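Local atomic coordinates of oligopeptide-binding protein appA (Bacillus subtilis, PDB entry 1XOC), a protein that binds oligopeptides outside the cell membrane and delivers them to the App permease, an ABC transport system that can replace the Opp system in sporulation and genetic competence. Residues 231-236 with 251-256; 423-428 with 464-469. All coordinates share one frame; numbering follows the deposited sequence.

Contact 1. Residues 231-236 with 251-256; sequences QLQAGD and EKFNNL
Gln233 lies across the ring of Phe253, and the two side chains meet at about a right angle. Gln233 CG is anti to the backbone N (chi1 -175°), which, with the chain extended beyond CG, lays it over the ring. CB of Gln233 comes first and sits over the ring centre, 3.7 Å from the centroid of Phe253 and 13° off the ring normal, a CH-pi contact over the face. Further out, CG of Gln233 drifts toward one border of the ring, 3.7 Å from Phe253 CE1, and CD stays beside that same carbon. At the tip, OE1 of Gln233 comes to 3.5 Å from Phe253 CE1, with the amide plane turned 38° from the ring. A glutamine suits this exposed place because its methylene groups can lie on an aromatic face while the amide remains at the surface.

These residues join the end of helix 225-234 to the loop between helix 247-250 and strand 256-262. The helix closes in a Schellman motif: Asp236 N bonds Gln231 O, Gly235 N bonds Leu232 O, and Gly235 takes the positive phi that a residue with a side chain would adopt less readily. Opposite, Phe253 opens a type II beta turn that ends at Leu256.

The turn brings Leu256 back toward the helix, where its CD1 packs 3.7 Å from Leu232 CG. Leu232 is buried, and its CD2 approaches the edge of the Phe253 ring, near the ring plane, 4.2 Å from CD2 of Phe253. Ile237 and Val242 also touch Leu232, continuing the apolar surroundings that favour a branched leucine. One water links the backbones, donating to Gln233 O and accepting from Asn254 N at 3.0 Å.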
ATOM      1  N   GLN A 231     -16.648 -17.342  -8.395  1.00 28.98           N
ATOM      2  CA  GLN A 231     -17.769 -16.396  -8.311  1.00 29.29           C
ATOM      3  C   GLN A 231     -17.841 -15.489  -9.518  1.00 29.51           C
ATOM      4  O   GLN A 231     -18.923 -15.138  -9.963  1.00 29.98           O
ATOM      5  CB  GLN A 231     -17.700 -15.564  -7.054  1.00 28.90           C
ATOM      6  CG  GLN A 231     -17.978 -16.401  -5.820  1.00 28.61           C
ATOM      7  CD  GLN A 231     -18.230 -15.594  -4.587  1.00 30.53           C
ATOM      8  OE1 GLN A 231     -17.966 -16.060  -3.468  1.00 35.12           O
ATOM      9  NE2 GLN A 231     -18.719 -14.387  -4.755  1.00 29.25           N
ATOM     10  N   LEU A 232     -16.674 -15.087 -10.018  1.00 29.94           N
ATOM     11  CA  LEU A 232     -16.573 -14.308 -11.241  1.00 30.46           C
ATOM     12  C   LEU A 232     -17.185 -15.045 -12.436  1.00 30.92           C
ATOM     13  O   LEU A 232     -17.965 -14.472 -13.206  1.00 30.64           O
ATOM     14  CB  LEU A 232     -15.096 -14.007 -11.507  1.00 30.04           C
ATOM     15  CG  LEU A 232     -14.842 -12.983 -12.594  1.00 30.28           C
ATOM     16  CD1 LEU A 232     -15.348 -11.613 -12.275  1.00 30.87           C
ATOM     17  CD2 LEU A 232     -13.324 -12.930 -12.866  1.00 31.24           C
ATOM     18  N   GLN A 233     -16.837 -16.319 -12.585  1.00 31.52           N
ATOM     19  CA  GLN A 233     -17.438 -17.179 -13.614  1.00 32.31           C
ATOM     20  C   GLN A 233     -18.964 -17.217 -13.509  1.00 32.67           C
ATOM     21  O   GLN A 233     -19.664 -17.190 -14.519  1.00 33.43           O
ATOM     22  CB  GLN A 233     -16.881 -18.598 -13.512  1.00 32.03           C
ATOM     23  CG  GLN A 233     -17.363 -19.529 -14.630  1.00 33.36           C
ATOM     24  CD  GLN A 233     -16.693 -20.888 -14.587  1.00 36.16           C
ATOM     25  OE1 GLN A 233     -16.255 -21.414 -15.623  1.00 42.41           O
ATOM     26  NE2 GLN A 233     -16.611 -21.475 -13.386  1.00 42.22           N
ATOM     27  N   ALA A 234     -19.467 -17.289 -12.281  1.00 32.70           N
ATOM     28  CA  ALA A 234     -20.903 -17.448 -12.034  1.00 32.98           C
ATOM     29  C   ALA A 234     -21.663 -16.139 -12.133  1.00 32.96           C
ATOM     30  O   ALA A 234     -22.885 -16.148 -12.193  1.00 34.17           O
ATOM     31  CB  ALA A 234     -21.136 -18.070 -10.656  1.00 32.66           C
ATOM     32  N   GLY A 235     -20.977 -15.011 -12.133  1.00 32.66           N
ATOM     33  CA  GLY A 235     -21.645 -13.717 -12.111  1.00 32.86           C
ATOM     34  C   GLY A 235     -22.009 -13.196 -10.745  1.00 32.55           C
ATOM     35  O   GLY A 235     -22.697 -12.190 -10.632  1.00 34.24           O
ATOM     36  N   ASP A 236     -21.502 -13.829  -9.697  1.00 32.64           N
ATOM     37  CA  ASP A 236     -21.736 -13.378  -8.331  1.00 32.75           C
ATOM     38  C   ASP A 236     -20.855 -12.171  -7.957  1.00 31.99           C
ATOM     39  O   ASP A 236     -21.200 -11.406  -7.068  1.00 31.94           O
ATOM     40  CB  ASP A 236     -21.532 -14.543  -7.361  1.00 33.46           C
ATOM     41  CG  ASP A 236     -22.572 -15.629  -7.551  1.00 36.99           C
ATOM     42  OD1 ASP A 236     -23.758 -15.261  -7.606  1.00 38.79           O
ATOM     43  OD2 ASP A 236     -22.202 -16.823  -7.687  1.00 41.61           O
ATOM     44  N   GLU A 251     -10.448 -15.522 -19.193  1.00 32.66           N
ATOM     45  CA  GLU A 251     -10.689 -14.825 -20.442  1.00 33.58           C
ATOM     46  C   GLU A 251     -11.823 -15.468 -21.243  1.00 34.25           C
ATOM     47  O   GLU A 251     -12.369 -14.825 -22.126  1.00 35.36           O
ATOM     48  CB  GLU A 251      -9.402 -14.689 -21.285  1.00 33.90           C
ATOM     49  CG  GLU A 251      -8.957 -15.915 -21.985  1.00 34.56           C
ATOM     50  CD  GLU A 251      -7.814 -15.664 -22.997  1.00 34.80           C
ATOM     51  OE1 GLU A 251      -7.693 -14.531 -23.529  1.00 35.54           O
ATOM     52  OE2 GLU A 251      -7.053 -16.618 -23.256  1.00 36.54           O
ATOM     53  N   LYS A 252     -12.178 -16.715 -20.924  1.00 33.72           N
ATOM     54  CA  LYS A 252     -13.296 -17.408 -21.553  1.00 34.69           C
ATOM     55  C   LYS A 252     -14.649 -17.147 -20.887  1.00 34.13           C
ATOM     56  O   LYS A 252     -15.685 -17.533 -21.440  1.00 33.61           O
ATOM     57  CB  LYS A 252     -13.046 -18.900 -21.497  1.00 34.94           C
ATOM     58  CG  LYS A 252     -11.835 -19.361 -22.281  1.00 36.74           C
ATOM     59  CD  LYS A 252     -11.613 -20.863 -22.068  1.00 38.03           C
ATOM     60  CE  LYS A 252     -10.341 -21.356 -22.746  1.00 40.30           C
ATOM     61  NZ  LYS A 252     -10.482 -21.482 -24.241  1.00 45.20           N
ATOM     62  N   PHE A 253     -14.649 -16.521 -19.714  1.00 33.83           N
ATOM     63  CA  PHE A 253     -15.885 -16.320 -18.949  1.00 34.50           C
ATOM     64  C   PHE A 253     -16.809 -15.382 -19.697  1.00 35.27           C
ATOM     65  O   PHE A 253     -16.370 -14.472 -20.401  1.00 35.91           O
ATOM     66  CB  PHE A 253     -15.626 -15.695 -17.576  1.00 33.09           C
ATOM     67  CG  PHE A 253     -14.880 -16.572 -16.606  1.00 32.55           C
ATOM     68  CD1 PHE A 253     -14.681 -17.920 -16.835  1.00 32.03           C
ATOM     69  CD2 PHE A 253     -14.391 -16.021 -15.430  1.00 30.07           C
ATOM     70  CE1 PHE A 253     -13.989 -18.711 -15.918  1.00 32.22           C
ATOM     71  CE2 PHE A 253     -13.702 -16.799 -14.503  1.00 30.77           C
ATOM     72  CZ  PHE A 253     -13.494 -18.136 -14.747  1.00 31.84           C
ATOM     73  N   ASN A 254     -18.104 -15.568 -19.487  1.00 36.53           N
ATOM     74  CA  ASN A 254     -19.081 -14.783 -20.222  1.00 36.83           C
ATOM     75  C   ASN A 254     -19.202 -13.381 -19.654  1.00 36.37           C
ATOM     76  O   ASN A 254     -19.113 -13.173 -18.436  1.00 37.10           O
ATOM     77  CB  ASN A 254     -20.452 -15.453 -20.207  1.00 37.77           C
ATOM     78  CG  ASN A 254     -20.436 -16.831 -20.860  1.00 40.36           C
ATOM     79  OD1 ASN A 254     -20.755 -17.826 -20.213  1.00 45.92           O
ATOM     80  ND2 ASN A 254     -20.043 -16.898 -22.131  1.00 41.56           N
ATOM     81  N   ASN A 255     -19.410 -12.438 -20.563  1.00 36.27           N
ATOM     82  CA  ASN A 255     -19.798 -11.079 -20.234  1.00 36.01           C
ATOM     83  C   ASN A 255     -18.654 -10.266 -19.597  1.00 35.08           C
ATOM     84  O   ASN A 255     -18.921  -9.314 -18.886  1.00 35.58           O
ATOM     85  CB  ASN A 255     -21.044 -11.064 -19.328  1.00 37.25           C
ATOM     86  CG  ASN A 255     -22.260 -11.819 -19.941  1.00 40.42           C
ATOM     87  OD1 ASN A 255     -22.863 -12.696 -19.299  1.00 44.88           O
ATOM     88  ND2 ASN A 255     -22.618 -11.468 -21.184  1.00 43.78           N
ATOM     89  N   LEU A 256     -17.396 -10.636 -19.868  1.00 34.13           N
ATOM     90  CA  LEU A 256     -16.235  -9.977 -19.224  1.00 33.33           C
ATOM     91  C   LEU A 256     -15.103  -9.668 -20.188  1.00 31.67           C
ATOM     92  O   LEU A 256     -14.943 -10.324 -21.201  1.00 32.86           O
ATOM     93  CB  LEU A 256     -15.675 -10.832 -18.070  1.00 33.91           C
ATOM     94  CG  LEU A 256     -16.594 -11.061 -16.851  1.00 36.22           C
ATOM     95  CD1 LEU A 256     -16.071 -12.200 -15.957  1.00 37.31           C
ATOM     96  CD2 LEU A 256     -16.791  -9.811 -16.030  1.00 37.59           C
TER
HETATM   97  O   HOH W   1     -18.811 -17.526 -17.309  1.00 37.37           O

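Contact 2. Residues 423-428 with 464-469; sequences TFPDQY and KQYSKE
Tyr466 reaches from helix 463-480 to the loop 423-428 and gives its phenol hydrogen to a backbone carbonyl, OH to Pro425 O at 2.7 Å. The acceptor lies at the ring edge in the ring plane, and the hydroxyl approaches in the carbonyl plane with a C=O...O angle of 145°. With CG anti to the backbone N (chi1 -172°), the side chain points from the helix toward the loop and brings the hydroxyl to Pro425. Pro425 CG packs more loosely near Tyr466 CE2, while Asp426 CB lies 3.4 Å from Tyr466 OH.

The Asp426 carboxylate is turned 81° from the tyrosine ring. A water donates to both Asp426 OD1 and Tyr466 OH, and Lys458 forms a salt bridge with OD1. A phenylalanine in place of Tyr466 would probably leave Pro425 O without this donor and the bridging water without one acceptor.

Asp426 OD2 accepts from Tyr428 N at 2.9 Å, the amide standing above the carboxylate plane. Aspartate is well suited here: its short side chain, CG turned away from its own N and lying beside the carbonyl carbon, reaches forward to the amide two residues on, the capping bond of a residue ahead of a helix, here the short helix 428-431.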
ATOM      1  N   THR A 423       3.054   7.216  -5.038  1.00 32.50           N
ATOM      2  CA  THR A 423       3.239   7.757  -6.387  1.00 32.49           C
ATOM      3  C   THR A 423       4.356   8.788  -6.442  1.00 33.46           C
ATOM      4  O   THR A 423       4.825   9.150  -7.525  1.00 33.16           O
ATOM      5  CB  THR A 423       1.929   8.391  -6.964  1.00 32.21           C
ATOM      6  OG1 THR A 423       1.469   9.414  -6.098  1.00 30.08           O
ATOM      7  CG2 THR A 423       0.834   7.364  -7.091  1.00 33.20           C
ATOM      8  N   PHE A 424       4.745   9.301  -5.277  1.00 33.48           N
ATOM      9  CA  PHE A 424       5.915  10.155  -5.146  1.00 34.00           C
ATOM     10  C   PHE A 424       7.005   9.326  -4.518  1.00 34.04           C
ATOM     11  O   PHE A 424       6.880   8.853  -3.395  1.00 35.28           O
ATOM     12  CB  PHE A 424       5.624  11.377  -4.288  1.00 34.06           C
ATOM     13  CG  PHE A 424       6.774  12.314  -4.174  1.00 33.95           C
ATOM     14  CD1 PHE A 424       7.140  13.079  -5.257  1.00 31.73           C
ATOM     15  CD2 PHE A 424       7.505  12.411  -2.997  1.00 35.00           C
ATOM     16  CE1 PHE A 424       8.220  13.970  -5.184  1.00 35.00           C
ATOM     17  CE2 PHE A 424       8.596  13.290  -2.925  1.00 34.69           C
ATOM     18  CZ  PHE A 424       8.938  14.058  -4.013  1.00 35.26           C
ATOM     19  N   PRO A 425       8.093   9.109  -5.255  1.00 34.75           N
ATOM     20  CA  PRO A 425       9.093   8.132  -4.840  1.00 35.70           C
ATOM     21  C   PRO A 425       9.971   8.661  -3.706  1.00 36.95           C
ATOM     22  O   PRO A 425      10.772   9.562  -3.920  1.00 38.23           O
ATOM     23  CB  PRO A 425       9.893   7.912  -6.127  1.00 35.75           C
ATOM     24  CG  PRO A 425       9.836   9.224  -6.804  1.00 34.41           C
ATOM     25  CD  PRO A 425       8.450   9.746  -6.535  1.00 34.34           C
ATOM     26  N   ASP A 426       9.791   8.113  -2.504  1.00 38.07           N
ATOM     27  CA  ASP A 426      10.612   8.482  -1.331  1.00 38.33           C
ATOM     28  C   ASP A 426      10.550   7.290  -0.341  1.00 38.73           C
ATOM     29  O   ASP A 426       9.465   6.938   0.200  1.00 40.44           O
ATOM     30  CB  ASP A 426      10.153   9.824  -0.692  1.00 39.12           C
ATOM     31  CG  ASP A 426      11.021  10.256   0.532  1.00 40.71           C
ATOM     32  OD1 ASP A 426      10.869  11.411   1.061  1.00 45.99           O
ATOM     33  OD2 ASP A 426      11.888   9.457   0.953  1.00 46.46           O
ATOM     34  N   GLN A 427      11.721   6.676  -0.135  1.00 37.31           N
ATOM     35  CA  GLN A 427      11.910   5.462   0.660  1.00 36.12           C
ATOM     36  C   GLN A 427      11.970   5.725   2.161  1.00 34.34           C
ATOM     37  O   GLN A 427      12.025   4.787   2.946  1.00 33.97           O
ATOM     38  CB  GLN A 427      13.236   4.802   0.270  1.00 37.10           C
ATOM     39  CG  GLN A 427      13.372   4.429  -1.192  1.00 40.34           C
ATOM     40  CD  GLN A 427      12.244   3.616  -1.666  1.00 43.06           C
ATOM     41  OE1 GLN A 427      11.616   3.933  -2.693  1.00 50.24           O
ATOM     42  NE2 GLN A 427      11.926   2.565  -0.915  1.00 44.17           N
ATOM     43  N   TYR A 428      12.005   6.992   2.547  1.00 32.00           N
ATOM     44  CA  TYR A 428      12.097   7.394   3.948  1.00 31.97           C
ATOM     45  C   TYR A 428      10.994   6.721   4.793  1.00 31.10           C
ATOM     46  O   TYR A 428      11.259   6.243   5.889  1.00 29.16           O
ATOM     47  CB  TYR A 428      11.995   8.912   4.032  1.00 31.69           C
ATOM     48  CG  TYR A 428      12.027   9.501   5.413  1.00 31.89           C
ATOM     49  CD1 TYR A 428      13.192  10.023   5.956  1.00 31.89           C
ATOM     50  CD2 TYR A 428      10.857   9.590   6.163  1.00 32.17           C
ATOM     51  CE1 TYR A 428      13.188  10.595   7.220  1.00 31.08           C
ATOM     52  CE2 TYR A 428      10.853  10.157   7.416  1.00 32.50           C
ATOM     53  CZ  TYR A 428      12.016  10.642   7.943  1.00 31.75           C
ATOM     54  OH  TYR A 428      11.993  11.221   9.198  1.00 34.80           O
ATOM     55  N   LYS A 464      16.280  15.474 -11.456  1.00 32.73           N
ATOM     56  CA  LYS A 464      17.507  14.818 -11.901  1.00 32.40           C
ATOM     57  C   LYS A 464      18.502  14.691 -10.757  1.00 31.78           C
ATOM     58  O   LYS A 464      19.122  13.647 -10.590  1.00 31.76           O
ATOM     59  CB  LYS A 464      18.148  15.561 -13.074  1.00 32.66           C
ATOM     60  CG  LYS A 464      17.314  15.556 -14.346  1.00 33.65           C
ATOM     61  CD  LYS A 464      17.144  14.143 -14.904  1.00 34.58           C
ATOM     62  CE  LYS A 464      16.653  14.158 -16.354  1.00 34.31           C
ATOM     63  NZ  LYS A 464      16.309  12.784 -16.831  1.00 34.05           N
ATOM     64  N   GLN A 465      18.643  15.748  -9.970  1.00 31.23           N
ATOM     65  CA  GLN A 465      19.531  15.730  -8.807  1.00 30.77           C
ATOM     66  C   GLN A 465      19.013  14.746  -7.768  1.00 29.86           C
ATOM     67  O   GLN A 465      19.789  14.003  -7.161  1.00 29.03           O
ATOM     68  CB  GLN A 465      19.642  17.126  -8.196  1.00 30.61           C
ATOM     69  CG  GLN A 465      20.280  18.157  -9.120  1.00 31.78           C
ATOM     70  CD  GLN A 465      20.208  19.588  -8.587  1.00 31.81           C
ATOM     71  OE1 GLN A 465      20.652  20.525  -9.258  1.00 35.03           O
ATOM     72  NE2 GLN A 465      19.649  19.762  -7.385  1.00 33.56           N
ATOM     73  N   TYR A 466      17.695  14.750  -7.574  1.00 29.12           N
ATOM     74  CA  TYR A 466      17.028  13.819  -6.663  1.00 29.13           C
ATOM     75  C   TYR A 466      17.280  12.361  -7.064  1.00 29.01           C
ATOM     76  O   TYR A 466      17.711  11.554  -6.249  1.00 29.31           O
ATOM     77  CB  TYR A 466      15.530  14.096  -6.663  1.00 28.06           C
ATOM     78  CG  TYR A 466      14.723  13.334  -5.638  1.00 27.92           C
ATOM     79  CD1 TYR A 466      14.644  13.775  -4.324  1.00 27.07           C
ATOM     80  CD2 TYR A 466      13.987  12.216  -5.996  1.00 26.41           C
ATOM     81  CE1 TYR A 466      13.869  13.102  -3.380  1.00 28.43           C
ATOM     82  CE2 TYR A 466      13.223  11.534  -5.055  1.00 25.33           C
ATOM     83  CZ  TYR A 466      13.171  11.981  -3.759  1.00 27.57           C
ATOM     84  OH  TYR A 466      12.404  11.336  -2.810  1.00 28.54           O
ATOM     85  N   SER A 467      17.000  12.033  -8.318  1.00 29.00           N
ATOM     86  CA  SER A 467      17.199  10.685  -8.826  1.00 28.95           C
ATOM     87  C   SER A 467      18.672  10.276  -8.746  1.00 29.01           C
ATOM     88  O   SER A 467      18.994   9.119  -8.516  1.00 27.15           O
ATOM     89  CB  SER A 467      16.699  10.593 -10.279  1.00 29.04           C
ATOM     90  OG  SER A 467      15.311  10.872 -10.359  1.00 28.94           O
ATOM     91  N   LYS A 468      19.581  11.227  -8.940  1.00 28.65           N
ATOM     92  CA  LYS A 468      21.004  10.892  -8.928  1.00 29.88           C
ATOM     93  C   LYS A 468      21.452  10.519  -7.526  1.00 29.97           C
ATOM     94  O   LYS A 468      22.146   9.531  -7.339  1.00 30.27           O
ATOM     95  CB  LYS A 468      21.838  12.057  -9.460  1.00 29.72           C
ATOM     96  CG  LYS A 468      23.304  11.715  -9.776  1.00 30.59           C
ATOM     97  CD  LYS A 468      23.432  11.029 -11.140  1.00 31.93           C
ATOM     98  CE  LYS A 468      24.683  10.152 -11.256  1.00 32.48           C
ATOM     99  NZ  LYS A 468      24.388   8.864 -11.982  1.00 33.20           N
ATOM    100  N   GLU A 469      21.036  11.303  -6.537  1.00 30.67           N
ATOM    101  CA  GLU A 469      21.358  11.008  -5.143  1.00 31.60           C
ATOM    102  C   GLU A 469      20.658   9.738  -4.666  1.00 31.90           C
ATOM    103  O   GLU A 469      21.178   9.019  -3.805  1.00 32.89           O
ATOM    104  CB  GLU A 469      20.995  12.188  -4.240  1.00 32.21           C
ATOM    105  CG  GLU A 469      22.070  13.284  -4.252  1.00 35.46           C
ATOM    106  CD  GLU A 469      23.286  12.937  -3.391  1.00 38.82           C
ATOM    107  OE1 GLU A 469      23.080  12.376  -2.284  1.00 41.74           O
ATOM    108  OE2 GLU A 469      24.431  13.241  -3.806  1.00 41.67           O
TER
HETATM  109  O   HOH W   2      11.462  13.572  -0.712  1.00 38.60           O

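Overall arrangement
Contacts 1 and 2 lie on opposite sides of the chain's centre, with their own centres 42 Å apart and their nearest atoms about 25 Å apart. They follow in series along the chain. Contact 2 is the one beside the ligand: Thr423, at the start of its loop, hydrogen-bonds the backbone of the bound peptide through both its side chain and its own backbone. The centre of contact 1 lies about 28 Å from the centre of the chain, that of contact 2 about 18 Å; a bound zinc ion is about 13 Å from the side chain of Gln233. The large mixed sheet relates them: strand 256-262 follows the turn of contact 1, and strand 414-420 leads into the loop of contact 2.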